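Local coordinates for periplasmic His/Glu/Gln/Arg/opine family-binding protein (Silicibacter pomeroyi, PDB 3I6V) that binds lysine in the cleft between its two lobes and probably delivers amino acids from the periplasm to a membrane-bound ABC transporter, at residues 38-44 and 194-199; 95-101 and 167-173; 203-209 and 219-223. One frame throughout, in Å; residues are numbered along the deposited sequence.

Interaction 1 of 3, residues 38-44 and 194-199; sequences LCKRAGL and KFDAAI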
ATOM      1  N   LEU A  38      -3.755  16.902   1.771  1.00 29.02           N
ATOM      2  CA  LEU A  38      -5.194  16.745   1.509  1.00 28.22           C
ATOM      3  C   LEU A  38      -6.027  17.405   2.594  1.00 28.64           C
ATOM      4  O   LEU A  38      -6.994  18.101   2.284  1.00 28.15           O
ATOM      5  CB  LEU A  38      -5.611  15.274   1.335  1.00 26.96           C
ATOM      6  CG  LEU A  38      -5.032  14.579   0.117  1.00 27.20           C
ATOM      7  CD1 LEU A  38      -5.398  13.065   0.199  1.00 27.50           C
ATOM      8  CD2 LEU A  38      -5.558  15.195  -1.186  1.00 27.03           C
ATOM      9  N   CYS A  39      -5.683  17.171   3.857  1.00 28.82           N
ATOM     10  CA  CYS A  39      -6.422  17.758   4.946  1.00 30.37           C
ATOM     11  C   CYS A  39      -6.323  19.288   4.924  1.00 31.58           C
ATOM     12  O   CYS A  39      -7.277  19.973   5.267  1.00 31.61           O
ATOM     13  CB  CYS A  39      -5.920  17.246   6.288  1.00 30.12           C
ATOM     14  SG  CYS A  39      -6.432  15.548   6.679  1.00 30.66           S
ATOM     15  N   LYS A  40      -5.152  19.810   4.579  1.00 32.39           N
ATOM     16  CA  LYS A  40      -4.979  21.255   4.489  1.00 34.27           C
ATOM     17  C   LYS A  40      -5.934  21.822   3.424  1.00 34.33           C
ATOM     18  O   LYS A  40      -6.604  22.816   3.663  1.00 35.04           O
ATOM     19  CB  LYS A  40      -3.533  21.602   4.150  1.00 34.72           C
ATOM     20  CG  LYS A  40      -3.266  23.109   4.022  1.00 37.02           C
ATOM     21  CD  LYS A  40      -1.838  23.359   3.570  1.00 40.26           C
ATOM     22  CE  LYS A  40      -1.441  24.841   3.807  1.00 42.21           C
ATOM     23  NZ  LYS A  40      -0.176  25.093   3.103  1.00 43.37           N
ATOM     24  N   ARG A  41      -6.008  21.161   2.273  1.00 34.23           N
ATOM     25  CA  ARG A  41      -6.828  21.635   1.178  1.00 34.34           C
ATOM     26  C   ARG A  41      -8.330  21.463   1.430  1.00 34.69           C
ATOM     27  O   ARG A  41      -9.124  22.220   0.891  1.00 35.26           O
ATOM     28  CB  ARG A  41      -6.431  20.950  -0.115  1.00 34.31           C
ATOM     29  CG  ARG A  41      -5.192  21.518  -0.736  1.00 33.99           C
ATOM     30  CD  ARG A  41      -4.742  20.597  -1.806  1.00 32.70           C
ATOM     31  NE  ARG A  41      -3.506  21.021  -2.443  1.00 33.86           N
ATOM     32  CZ  ARG A  41      -3.366  21.292  -3.738  1.00 35.45           C
ATOM     33  NH1 ARG A  41      -4.400  21.210  -4.563  1.00 35.53           N
ATOM     34  NH2 ARG A  41      -2.178  21.665  -4.213  1.00 36.52           N
ATOM     35  N   ALA A  42      -8.693  20.495   2.267  1.00 34.04           N
ATOM     36  CA  ALA A  42     -10.086  20.231   2.649  1.00 34.43           C
ATOM     37  C   ALA A  42     -10.539  21.081   3.823  1.00 34.35           C
ATOM     38  O   ALA A  42     -11.720  21.081   4.162  1.00 34.44           O
ATOM     39  CB  ALA A  42     -10.274  18.728   2.999  1.00 33.84           C
ATOM     40  N   GLY A  43      -9.597  21.806   4.433  1.00 33.81           N
ATOM     41  CA  GLY A  43      -9.859  22.587   5.637  1.00 33.20           C
ATOM     42  C   GLY A  43     -10.056  21.739   6.882  1.00 33.31           C
ATOM     43  O   GLY A  43     -10.825  22.095   7.762  1.00 33.00           O
ATOM     44  N   LEU A  44      -9.353  20.612   6.974  1.00 33.17           N
ATOM     45  CA  LEU A  44      -9.507  19.723   8.120  1.00 33.36           C
ATOM     46  C   LEU A  44      -8.212  19.682   8.932  1.00 33.55           C
ATOM     47  O   LEU A  44      -7.138  19.802   8.387  1.00 32.98           O
ATOM     48  CB  LEU A  44      -9.868  18.307   7.632  1.00 33.39           C
ATOM     49  CG  LEU A  44     -11.169  18.208   6.801  1.00 33.16           C
ATOM     50  CD1 LEU A  44     -11.139  16.950   5.993  1.00 31.67           C
ATOM     51  CD2 LEU A  44     -12.377  18.228   7.724  1.00 33.33           C
ATOM     52  N   LYS A 194     -15.105  15.440   0.585  1.00 24.11           N
ATOM     53  CA  LYS A 194     -14.027  16.427   0.866  1.00 24.87           C
ATOM     54  C   LYS A 194     -12.660  15.924   0.417  1.00 24.64           C
ATOM     55  O   LYS A 194     -11.891  16.637  -0.261  1.00 24.00           O
ATOM     56  CB  LYS A 194     -13.990  16.801   2.358  1.00 25.15           C
ATOM     57  CG  LYS A 194     -15.084  17.776   2.762  1.00 27.40           C
ATOM     58  CD  LYS A 194     -15.286  17.788   4.286  1.00 28.49           C
ATOM     59  CE  LYS A 194     -16.384  18.789   4.648  1.00 33.26           C
ATOM     60  NZ  LYS A 194     -16.348  19.086   6.085  1.00 35.85           N
ATOM     61  N   PHE A 195     -12.371  14.661   0.728  1.00 24.52           N
ATOM     62  CA  PHE A 195     -11.129  14.096   0.273  1.00 23.62           C
ATOM     63  C   PHE A 195     -11.081  13.964  -1.217  1.00 23.84           C
ATOM     64  O   PHE A 195     -10.033  14.203  -1.803  1.00 23.54           O
ATOM     65  CB  PHE A 195     -10.794  12.789   0.980  1.00 24.10           C
ATOM     66  CG  PHE A 195     -10.248  13.005   2.343  1.00 24.52           C
ATOM     67  CD1 PHE A 195     -10.994  12.679   3.455  1.00 24.62           C
ATOM     68  CD2 PHE A 195      -8.986  13.603   2.503  1.00 24.35           C
ATOM     69  CE1 PHE A 195     -10.480  12.909   4.757  1.00 27.46           C
ATOM     70  CE2 PHE A 195      -8.469  13.828   3.767  1.00 24.18           C
ATOM     71  CZ  PHE A 195      -9.211  13.473   4.896  1.00 25.50           C
ATOM     72  N   ASP A 196     -12.202  13.569  -1.830  1.00 24.06           N
ATOM     73  CA  ASP A 196     -12.225  13.453  -3.284  1.00 24.95           C
ATOM     74  C   ASP A 196     -11.957  14.801  -3.977  1.00 24.99           C
ATOM     75  O   ASP A 196     -11.204  14.868  -4.955  1.00 24.28           O
ATOM     76  CB  ASP A 196     -13.539  12.815  -3.777  1.00 25.56           C
ATOM     77  CG  ASP A 196     -13.397  11.299  -4.037  1.00 28.47           C
ATOM     78  OD1 ASP A 196     -14.372  10.559  -3.775  1.00 30.44           O
ATOM     79  OD2 ASP A 196     -12.320  10.858  -4.506  1.00 27.51           O
ATOM     80  N   ALA A 197     -12.610  15.846  -3.473  1.00 25.66           N
ATOM     81  CA  ALA A 197     -12.423  17.184  -4.015  1.00 26.98           C
ATOM     82  C   ALA A 197     -10.961  17.624  -3.818  1.00 26.70           C
ATOM     83  O   ALA A 197     -10.375  18.194  -4.717  1.00 27.25           O
ATOM     84  CB  ALA A 197     -13.402  18.179  -3.363  1.00 26.79           C
ATOM     85  N   ALA A 198     -10.352  17.312  -2.674  1.00 26.37           N
ATOM     86  CA  ALA A 198      -8.917  17.631  -2.488  1.00 25.25           C
ATOM     87  C   ALA A 198      -7.983  16.863  -3.429  1.00 25.22           C
ATOM     88  O   ALA A 198      -7.048  17.439  -4.027  1.00 25.21           O
ATOM     89  CB  ALA A 198      -8.511  17.458  -1.003  1.00 25.09           C
ATOM     90  N   ILE A 199      -8.236  15.565  -3.608  1.00 23.87           N
ATOM     91  CA  ILE A 199      -7.439  14.776  -4.535  1.00 24.16           C
ATOM     92  C   ILE A 199      -7.540  15.321  -5.976  1.00 25.27           C
ATOM     93  O   ILE A 199      -6.525  15.442  -6.671  1.00 25.24           O
ATOM     94  CB  ILE A 199      -7.824  13.266  -4.495  1.00 23.34           C
ATOM     95  CG1 ILE A 199      -7.481  12.666  -3.124  1.00 25.12           C
ATOM     96  CG2 ILE A 199      -7.107  12.500  -5.611  1.00 22.98           C
ATOM     97  CD1 ILE A 199      -8.159  11.316  -2.829  1.00 26.52           C
TER
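L38 of helix 30-42 lies against F195, A198 and I199 of helix 189-204, and following it outward gives the core of the contact. Its CB lies in the plane of the F195 ring, at the edge, 3.9 Å from F195 CD2. CG stands anti to the carbonyl carbon (chi1 -65°), which carries both methyls toward the partner helix. CD1 stays beside I199 CG1 (3.9 Å), while CD2 comes 3.6 Å from I199 N and also touches the methyl of A198. That same A198 CB sits 3.7 Å from L38 O, so the alanine methyl packs against both a branch and the backbone carbonyl of the leucine.

The two short helical segments cross at 104° with their axes 8.7 Å apart, joining an early and a late helix of the same lobe in this family 3 solute-binding fold. Strand 7-11 packs against both helices, its M9 touching C39 and F195.

C39 offers a second approach to the phenylalanine, a sulfur-aromatic contact at the ring edge with SG 5.0 Å from the centroid. A Schellman motif at G43 then ends helix 30-42, and the turn swings L44 back so that CD1 reaches F195 CZ at 4.1 Å. Beside L44, A42 CB leans on K194; toward the other end R41 brings CB near A198, while its guanidinium forms a salt bridge with E37.

Interaction 2 of 3, residues 95-101 and 167-173; sequences SYVATSD and LMFVGDD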
ATOM      1  N   SER A  95       4.846  -7.999  -8.356  1.00 25.91           N
ATOM      2  CA  SER A  95       6.028  -8.706  -8.874  1.00 26.08           C
ATOM      3  C   SER A  95       6.496  -9.759  -7.906  1.00 25.43           C
ATOM      4  O   SER A  95       6.169  -9.712  -6.712  1.00 24.57           O
ATOM      5  CB  SER A  95       7.199  -7.745  -9.094  1.00 26.59           C
ATOM      6  OG  SER A  95       6.829  -6.640  -9.876  1.00 30.55           O
ATOM      7  N   TYR A  96       7.266 -10.714  -8.431  1.00 25.43           N
ATOM      8  CA  TYR A  96       7.898 -11.734  -7.615  1.00 25.88           C
ATOM      9  C   TYR A  96       9.335 -11.321  -7.327  1.00 25.79           C
ATOM     10  O   TYR A  96      10.030 -10.790  -8.195  1.00 25.73           O
ATOM     11  CB  TYR A  96       7.914 -13.101  -8.289  1.00 25.08           C
ATOM     12  CG  TYR A  96       6.565 -13.726  -8.531  1.00 26.32           C
ATOM     13  CD1 TYR A  96       5.852 -13.451  -9.705  1.00 26.84           C
ATOM     14  CD2 TYR A  96       6.009 -14.600  -7.600  1.00 26.01           C
ATOM     15  CE1 TYR A  96       4.590 -14.034  -9.944  1.00 27.59           C
ATOM     16  CE2 TYR A  96       4.778 -15.189  -7.826  1.00 27.02           C
ATOM     17  CZ  TYR A  96       4.080 -14.901  -8.993  1.00 27.21           C
ATOM     18  OH  TYR A  96       2.870 -15.494  -9.181  1.00 30.21           O
ATOM     19  N   VAL A  97       9.769 -11.601  -6.112  1.00 27.46           N
ATOM     20  CA  VAL A  97      11.173 -11.380  -5.727  1.00 27.88           C
ATOM     21  C   VAL A  97      11.725 -12.624  -5.065  1.00 28.33           C
ATOM     22  O   VAL A  97      11.044 -13.269  -4.279  1.00 28.83           O
ATOM     23  CB  VAL A  97      11.378 -10.125  -4.834  1.00 27.97           C
ATOM     24  CG1 VAL A  97      12.744 -10.193  -4.090  1.00 26.57           C
ATOM     25  CG2 VAL A  97      11.362  -8.896  -5.686  1.00 26.61           C
ATOM     26  N   ALA A  98      12.975 -12.961  -5.408  1.00 29.16           N
ATOM     27  CA  ALA A  98      13.585 -14.185  -4.930  1.00 30.29           C
ATOM     28  C   ALA A  98      15.103 -14.003  -4.675  1.00 31.00           C
ATOM     29  O   ALA A  98      15.672 -12.947  -4.968  1.00 31.14           O
ATOM     30  CB  ALA A  98      13.340 -15.317  -5.970  1.00 29.10           C
ATOM     31  N   THR A  99      15.738 -15.050  -4.159  1.00 33.20           N
ATOM     32  CA  THR A  99      17.210 -15.051  -3.962  1.00 35.08           C
ATOM     33  C   THR A  99      17.994 -15.632  -5.169  1.00 36.57           C
ATOM     34  O   THR A  99      19.217 -15.482  -5.244  1.00 36.75           O
ATOM     35  CB  THR A  99      17.611 -15.796  -2.680  1.00 34.43           C
ATOM     36  OG1 THR A  99      17.193 -17.161  -2.777  1.00 35.67           O
ATOM     37  CG2 THR A  99      16.956 -15.167  -1.433  1.00 33.70           C
ATOM     38  N   SER A 100      17.302 -16.288  -6.106  1.00 37.96           N
ATOM     39  CA  SER A 100      17.942 -16.745  -7.361  1.00 39.68           C
ATOM     40  C   SER A 100      17.000 -16.612  -8.551  1.00 40.63           C
ATOM     41  O   SER A 100      15.781 -16.569  -8.385  1.00 40.75           O
ATOM     42  CB  SER A 100      18.430 -18.187  -7.246  1.00 39.35           C
ATOM     43  OG  SER A 100      17.333 -19.083  -7.180  1.00 41.14           O
ATOM     44  N   ASP A 101      17.569 -16.536  -9.749  1.00 41.78           N
ATOM     45  CA  ASP A 101      16.773 -16.403 -10.971  1.00 42.72           C
ATOM     46  C   ASP A 101      15.866 -17.610 -11.239  1.00 42.08           C
ATOM     47  O   ASP A 101      14.757 -17.457 -11.771  1.00 42.13           O
ATOM     48  CB  ASP A 101      17.664 -16.073 -12.167  1.00 44.22           C
ATOM     49  CG  ASP A 101      18.200 -14.638 -12.117  1.00 47.98           C
ATOM     50  OD1 ASP A 101      19.246 -14.357 -12.748  1.00 51.76           O
ATOM     51  OD2 ASP A 101      17.581 -13.774 -11.449  1.00 52.87           O
ATOM     52  N   LEU A 167      18.781 -10.132  -3.433  1.00 29.82           N
ATOM     53  CA  LEU A 167      17.349 -10.256  -3.830  1.00 29.69           C
ATOM     54  C   LEU A 167      17.219  -9.748  -5.228  1.00 29.52           C
ATOM     55  O   LEU A 167      17.900  -8.810  -5.595  1.00 29.30           O
ATOM     56  CB  LEU A 167      16.407  -9.432  -2.936  1.00 27.50           C
ATOM     57  CG  LEU A 167      16.292  -9.939  -1.506  1.00 27.38           C
ATOM     58  CD1 LEU A 167      15.607  -8.871  -0.611  1.00 25.92           C
ATOM     59  CD2 LEU A 167      15.658 -11.354  -1.393  1.00 24.76           C
ATOM     60  N   MET A 168      16.328 -10.361  -6.009  1.00 30.46           N
ATOM     61  CA  MET A 168      16.152  -9.931  -7.387  1.00 30.71           C
ATOM     62  C   MET A 168      14.711 -10.181  -7.881  1.00 29.71           C
ATOM     63  O   MET A 168      14.034 -11.094  -7.429  1.00 28.82           O
ATOM     64  CB  MET A 168      17.162 -10.658  -8.298  1.00 31.10           C
ATOM     65  CG  MET A 168      17.012 -12.205  -8.294  1.00 33.84           C
ATOM     66  SD  MET A 168      18.607 -13.079  -8.538  1.00 36.20           S
ATOM     67  CE  MET A 168      19.394 -12.663  -6.982  1.00 38.13           C
ATOM     68  N   PHE A 169      14.275  -9.373  -8.833  1.00 30.50           N
ATOM     69  CA  PHE A 169      13.009  -9.652  -9.528  1.00 31.16           C
ATOM     70  C   PHE A 169      13.097 -10.913 -10.399  1.00 31.93           C
ATOM     71  O   PHE A 169      14.086 -11.118 -11.112  1.00 30.91           O
ATOM     72  CB  PHE A 169      12.618  -8.462 -10.386  1.00 31.05           C
ATOM     73  CG  PHE A 169      12.157  -7.263  -9.588  1.00 30.98           C
ATOM     74  CD1 PHE A 169      12.883  -6.066  -9.614  1.00 29.01           C
ATOM     75  CD2 PHE A 169      10.981  -7.335  -8.816  1.00 30.97           C
ATOM     76  CE1 PHE A 169      12.447  -4.943  -8.870  1.00 29.77           C
ATOM     77  CE2 PHE A 169      10.526  -6.220  -8.069  1.00 29.54           C
ATOM     78  CZ  PHE A 169      11.253  -5.016  -8.110  1.00 28.98           C
ATOM     79  N   VAL A 170      12.067 -11.756 -10.319  1.00 32.88           N
ATOM     80  CA  VAL A 170      11.956 -12.945 -11.159  1.00 33.34           C
ATOM     81  C   VAL A 170      10.542 -12.997 -11.781  1.00 34.05           C
ATOM     82  O   VAL A 170       9.573 -12.463 -11.209  1.00 33.20           O
ATOM     83  CB  VAL A 170      12.271 -14.233 -10.347  1.00 33.25           C
ATOM     84  CG1 VAL A 170      13.715 -14.209  -9.867  1.00 33.80           C
ATOM     85  CG2 VAL A 170      11.365 -14.354  -9.141  1.00 33.84           C
ATOM     86  N   GLY A 171      10.428 -13.609 -12.957  1.00 34.65           N
ATOM     87  CA  GLY A 171       9.119 -13.760 -13.611  1.00 34.78           C
ATOM     88  C   GLY A 171       8.633 -12.446 -14.195  1.00 35.34           C
ATOM     89  O   GLY A 171       9.410 -11.524 -14.452  1.00 35.51           O
ATOM     90  N   ASP A 172       7.333 -12.347 -14.414  1.00 35.50           N
ATOM     91  CA  ASP A 172       6.793 -11.155 -15.056  1.00 36.05           C
ATOM     92  C   ASP A 172       5.976 -10.394 -14.039  1.00 34.54           C
ATOM     93  O   ASP A 172       5.437 -10.998 -13.138  1.00 34.32           O
ATOM     94  CB  ASP A 172       5.892 -11.570 -16.224  1.00 37.43           C
ATOM     95  CG  ASP A 172       6.628 -12.447 -17.239  1.00 41.00           C
ATOM     96  OD1 ASP A 172       6.433 -13.689 -17.210  1.00 45.16           O
ATOM     97  OD2 ASP A 172       7.416 -11.895 -18.033  1.00 43.22           O
ATOM     98  N   ASP A 173       5.884  -9.087 -14.210  1.00 33.47           N
ATOM     99  CA  ASP A 173       4.929  -8.251 -13.501  1.00 33.58           C
ATOM    100  C   ASP A 173       3.467  -8.721 -13.718  1.00 33.01           C
ATOM    101  O   ASP A 173       3.140  -9.277 -14.763  1.00 31.28           O
ATOM    102  CB  ASP A 173       5.067  -6.807 -13.985  1.00 33.82           C
ATOM    103  CG  ASP A 173       6.400  -6.150 -13.570  1.00 37.36           C
ATOM    104  OD1 ASP A 173       7.148  -6.704 -12.712  1.00 38.01           O
ATOM    105  OD2 ASP A 173       6.681  -5.054 -14.112  1.00 39.77           O
TER
HETATM  106  O   HOH W   1       7.658 -10.576 -11.221  1.00 31.22           O
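M168, in the paired strand, meets D101, just beyond the end of strand 93-98, at about a right angle. The methionine takes the crowded position at its first torsion, CG between the backbone N and the carbonyl carbon (chi1 61°), and bends again at the next two. This folded chain puts SD 3.2 Å from D101 OD2 and tucks CE against T99 O, so that its end packs against residues 99-101, where the chain leaves the strand. With the long chain cut back to an alanine, D101 and the T99 carbonyl are likely to lose the sulfur and methyl packed against them, leaving residues 99-101 freer to shift.

V170, on the same face of the sheet, spreads its two methyls: CG2 lies between Y96 CB and A98 CB, 3.9 Å from the latter, while CG1 turns to S100 O. On the other face V97 has CG1 anti to its backbone N (chi1 162°), which aims that methyl at L167 CB and leaves CG2 against F169 CD2 at 3.5 Å. The F169 ring also reaches S95 CB and forms a cation-pi contact with R153.

S95 OG donates to D173 OD1 (2.9 Å), arriving from above the carboxylate plane, and R153 forms a salt bridge with the same oxygen. Where the chain turns a corner at G171, a water accepts from Y96 N and donates to V170 O (2.7 Å) and, weakly, to D172 O, bridging the two segments at the bend. A98 and M168 exchange two backbone bonds, both of 2.9 Å. Antiparallel pairing of this kind, with strand 168-170 added beside strand 93-98 in a mixed sheet flanked by helices, belongs to the second lobe of a two-lobed periplasmic binding protein.

Interaction 3 of 3, residues 203-209 and 219-223; sequences KEDGTLN and DAAVY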
ATOM      1  N   LYS A 203      -4.583  16.667  -8.613  1.00 31.71           N
ATOM      2  CA  LYS A 203      -4.413  16.118  -9.953  1.00 33.19           C
ATOM      3  C   LYS A 203      -4.420  17.254 -10.987  1.00 34.66           C
ATOM      4  O   LYS A 203      -3.621  17.249 -11.905  1.00 34.71           O
ATOM      5  CB  LYS A 203      -5.478  15.044 -10.299  1.00 33.15           C
ATOM      6  CG  LYS A 203      -5.307  13.714  -9.496  1.00 31.15           C
ATOM      7  CD  LYS A 203      -6.287  12.628  -9.914  1.00 31.69           C
ATOM      8  CE  LYS A 203      -6.206  11.396  -8.978  1.00 28.50           C
ATOM      9  NZ  LYS A 203      -7.281  10.350  -9.292  1.00 27.05           N
ATOM     10  N   GLU A 204      -5.314  18.221 -10.799  1.00 36.40           N
ATOM     11  CA  GLU A 204      -5.505  19.315 -11.752  1.00 38.49           C
ATOM     12  C   GLU A 204      -4.328  20.325 -11.828  1.00 38.58           C
ATOM     13  O   GLU A 204      -4.032  20.841 -12.910  1.00 39.36           O
ATOM     14  CB  GLU A 204      -6.838  20.017 -11.480  1.00 38.64           C
ATOM     15  CG  GLU A 204      -8.026  19.232 -12.030  1.00 42.82           C
ATOM     16  CD  GLU A 204      -9.378  19.793 -11.588  1.00 48.08           C
ATOM     17  OE1 GLU A 204      -9.417  20.639 -10.656  1.00 50.59           O
ATOM     18  OE2 GLU A 204     -10.406  19.363 -12.162  1.00 49.33           O
ATOM     19  N   ASP A 205      -3.669  20.569 -10.691  1.00 38.62           N
ATOM     20  CA  ASP A 205      -2.548  21.508 -10.589  1.00 38.24           C
ATOM     21  C   ASP A 205      -1.162  20.867 -10.621  1.00 38.34           C
ATOM     22  O   ASP A 205      -0.169  21.571 -10.508  1.00 39.17           O
ATOM     23  CB  ASP A 205      -2.694  22.394  -9.345  1.00 39.03           C
ATOM     24  CG  ASP A 205      -2.422  21.646  -8.016  1.00 37.90           C
ATOM     25  OD1 ASP A 205      -2.012  20.460  -8.009  1.00 39.07           O
ATOM     26  OD2 ASP A 205      -2.608  22.278  -6.963  1.00 40.09           O
ATOM     27  N   GLY A 206      -1.086  19.543 -10.765  1.00 37.36           N
ATOM     28  CA  GLY A 206       0.194  18.855 -10.928  1.00 36.01           C
ATOM     29  C   GLY A 206       0.964  18.536  -9.652  1.00 34.80           C
ATOM     30  O   GLY A 206       2.026  17.913  -9.714  1.00 35.18           O
ATOM     31  N   THR A 207       0.452  18.946  -8.494  1.00 34.26           N
ATOM     32  CA  THR A 207       1.159  18.687  -7.241  1.00 34.22           C
ATOM     33  C   THR A 207       1.198  17.209  -6.840  1.00 33.70           C
ATOM     34  O   THR A 207       2.135  16.773  -6.143  1.00 33.86           O
ATOM     35  CB  THR A 207       0.636  19.528  -6.056  1.00 34.47           C
ATOM     36  OG1 THR A 207      -0.788  19.386  -5.952  1.00 35.70           O
ATOM     37  CG2 THR A 207       1.017  21.027  -6.237  1.00 36.09           C
ATOM     38  N   LEU A 208       0.191  16.441  -7.258  1.00 32.51           N
ATOM     39  CA  LEU A 208       0.159  15.008  -6.933  1.00 31.35           C
ATOM     40  C   LEU A 208       1.215  14.278  -7.733  1.00 31.39           C
ATOM     41  O   LEU A 208       1.966  13.482  -7.176  1.00 31.36           O
ATOM     42  CB  LEU A 208      -1.237  14.391  -7.151  1.00 30.58           C
ATOM     43  CG  LEU A 208      -1.377  12.898  -6.812  1.00 28.57           C
ATOM     44  CD1 LEU A 208      -0.869  12.565  -5.396  1.00 24.49           C
ATOM     45  CD2 LEU A 208      -2.864  12.458  -6.980  1.00 26.24           C
ATOM     46  N   ASN A 209       1.308  14.570  -9.031  1.00 32.57           N
ATOM     47  CA  ASN A 209       2.381  13.999  -9.865  1.00 33.42           C
ATOM     48  C   ASN A 209       3.776  14.254  -9.307  1.00 33.10           C
ATOM     49  O   ASN A 209       4.607  13.353  -9.306  1.00 33.84           O
ATOM     50  CB  ASN A 209       2.322  14.515 -11.300  1.00 33.84           C
ATOM     51  CG  ASN A 209       1.195  13.902 -12.091  1.00 36.32           C
ATOM     52  OD1 ASN A 209       0.551  12.937 -11.648  1.00 36.05           O
ATOM     53  ND2 ASN A 209       0.954  14.445 -13.286  1.00 32.85           N
ATOM     54  N   ASP A 219      10.538   7.854 -12.984  1.00 44.93           N
ATOM     55  CA  ASP A 219       9.843   6.983 -13.922  1.00 45.68           C
ATOM     56  C   ASP A 219       8.504   6.438 -13.426  1.00 44.39           C
ATOM     57  O   ASP A 219       7.848   5.676 -14.148  1.00 44.38           O
ATOM     58  CB  ASP A 219      10.756   5.836 -14.365  1.00 46.91           C
ATOM     59  CG  ASP A 219      11.786   6.282 -15.402  1.00 51.92           C
ATOM     60  OD1 ASP A 219      11.447   7.147 -16.268  1.00 55.30           O
ATOM     61  OD2 ASP A 219      12.938   5.775 -15.350  1.00 55.97           O
ATOM     62  N   ALA A 220       8.099   6.831 -12.218  1.00 42.70           N
ATOM     63  CA  ALA A 220       6.810   6.412 -11.642  1.00 41.78           C
ATOM     64  C   ALA A 220       5.612   6.790 -12.531  1.00 41.10           C
ATOM     65  O   ALA A 220       5.601   7.846 -13.183  1.00 40.74           O
ATOM     66  CB  ALA A 220       6.636   6.990 -10.245  1.00 41.13           C
ATOM     67  N   ALA A 221       4.613   5.915 -12.561  1.00 40.32           N
ATOM     68  CA  ALA A 221       3.371   6.197 -13.266  1.00 39.49           C
ATOM     69  C   ALA A 221       2.670   7.400 -12.637  1.00 38.84           C
ATOM     70  O   ALA A 221       2.500   7.474 -11.408  1.00 38.74           O
ATOM     71  CB  ALA A 221       2.466   4.949 -13.263  1.00 40.11           C
ATOM     72  N   VAL A 222       2.288   8.366 -13.468  1.00 37.81           N
ATOM     73  CA  VAL A 222       1.614   9.570 -12.984  1.00 37.20           C
ATOM     74  C   VAL A 222       0.301   9.811 -13.730  1.00 36.76           C
ATOM     75  O   VAL A 222      -0.053   9.048 -14.599  1.00 36.24           O
ATOM     76  CB  VAL A 222       2.528  10.798 -13.083  1.00 37.86           C
ATOM     77  CG1 VAL A 222       3.633  10.700 -12.036  1.00 36.20           C
ATOM     78  CG2 VAL A 222       3.101  10.939 -14.521  1.00 38.76           C
ATOM     79  N   TYR A 223      -0.427  10.856 -13.376  1.00 36.60           N
ATOM     80  CA  TYR A 223      -1.738  11.103 -13.980  1.00 37.22           C
ATOM     81  C   TYR A 223      -1.714  11.870 -15.327  1.00 38.15           C
ATOM     82  O   TYR A 223      -1.109  12.930 -15.391  1.00 39.21           O
ATOM     83  CB  TYR A 223      -2.636  11.789 -12.955  1.00 36.68           C
ATOM     84  CG  TYR A 223      -3.011  10.830 -11.817  1.00 34.16           C
ATOM     85  CD1 TYR A 223      -2.335  10.862 -10.590  1.00 28.87           C
ATOM     86  CD2 TYR A 223      -3.996   9.861 -12.009  1.00 31.61           C
ATOM     87  CE1 TYR A 223      -2.666   9.970  -9.548  1.00 27.69           C
ATOM     88  CE2 TYR A 223      -4.346   8.949 -10.978  1.00 28.63           C
ATOM     89  CZ  TYR A 223      -3.676   9.013  -9.761  1.00 27.82           C
ATOM     90  OH  TYR A 223      -4.050   8.135  -8.774  1.00 25.25           O
TER
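N209 and Y223 are joined by hydrogen bonds through a side-chain amide, which deals with the backbone of the tail much as a neighbouring strand would. Y223 N donates to N209 OD1 at 2.9 Å, nearly straight at 169° but tilted from the plane of the amide carbonyl. In return N209 ND2 gives a weak bond to Y223 O, 3.3 Å long. The two bonds together probably favour one orientation of the amide, and OD1 also lies close to V222 CB. The first torsion of N209, with CG anti to its carbonyl carbon (chi1 -74°), turns the amide from its own helix toward the tail.

These bonds tie the last modelled residue of the chain to the start of helix 207-216, in the lobe that contains both terminal regions of this solute-binding fold. The entry to that helix is itself shaped by an Asx turn: D205 OD1 accepts from T207 N, and from T207 OG1 at 2.6 Å.

Aromatic contacts come next. The extended K203 chain lies over one face of the Y223 ring, CE 3.7 Å from the centroid in a CH-pi contact. Its ammonium stands farther off-centre, NZ 4.2 Å from the centroid, a cation-pi interaction. Both polar ends have partners on strand 83-89: NZ bonds to Q86 OE1 and N87 O, and Y223 OH to N87 OD1.

Apolar packing is smaller in extent. L208 CD2 touches Y223 CE1 at 3.6 Å, and the L208 side chain also touches F30 and L34 of helix 30-42.

Interactions 1 and 3 are neighbours, their centres about 16 Å apart; both use helix 189-204. A salt bridge joins them directly: R41 NH2 lies 2.8 Å from D205 OD2, so the residue that shapes the Asx turn of interaction 3 also holds the arginine of interaction 1. Interaction 2 stands apart, its centre about 38 Å from that of interaction 1 on the opposite side of the chain's centre; its nearest atoms come within about 11 Å of interaction 3. The bound lysine lies in the cleft, about 12 Å from the side chain of S95 and about 13 Å from that of Y223. Its pocket, which includes W53 and Q117, takes no residue from the three contacts.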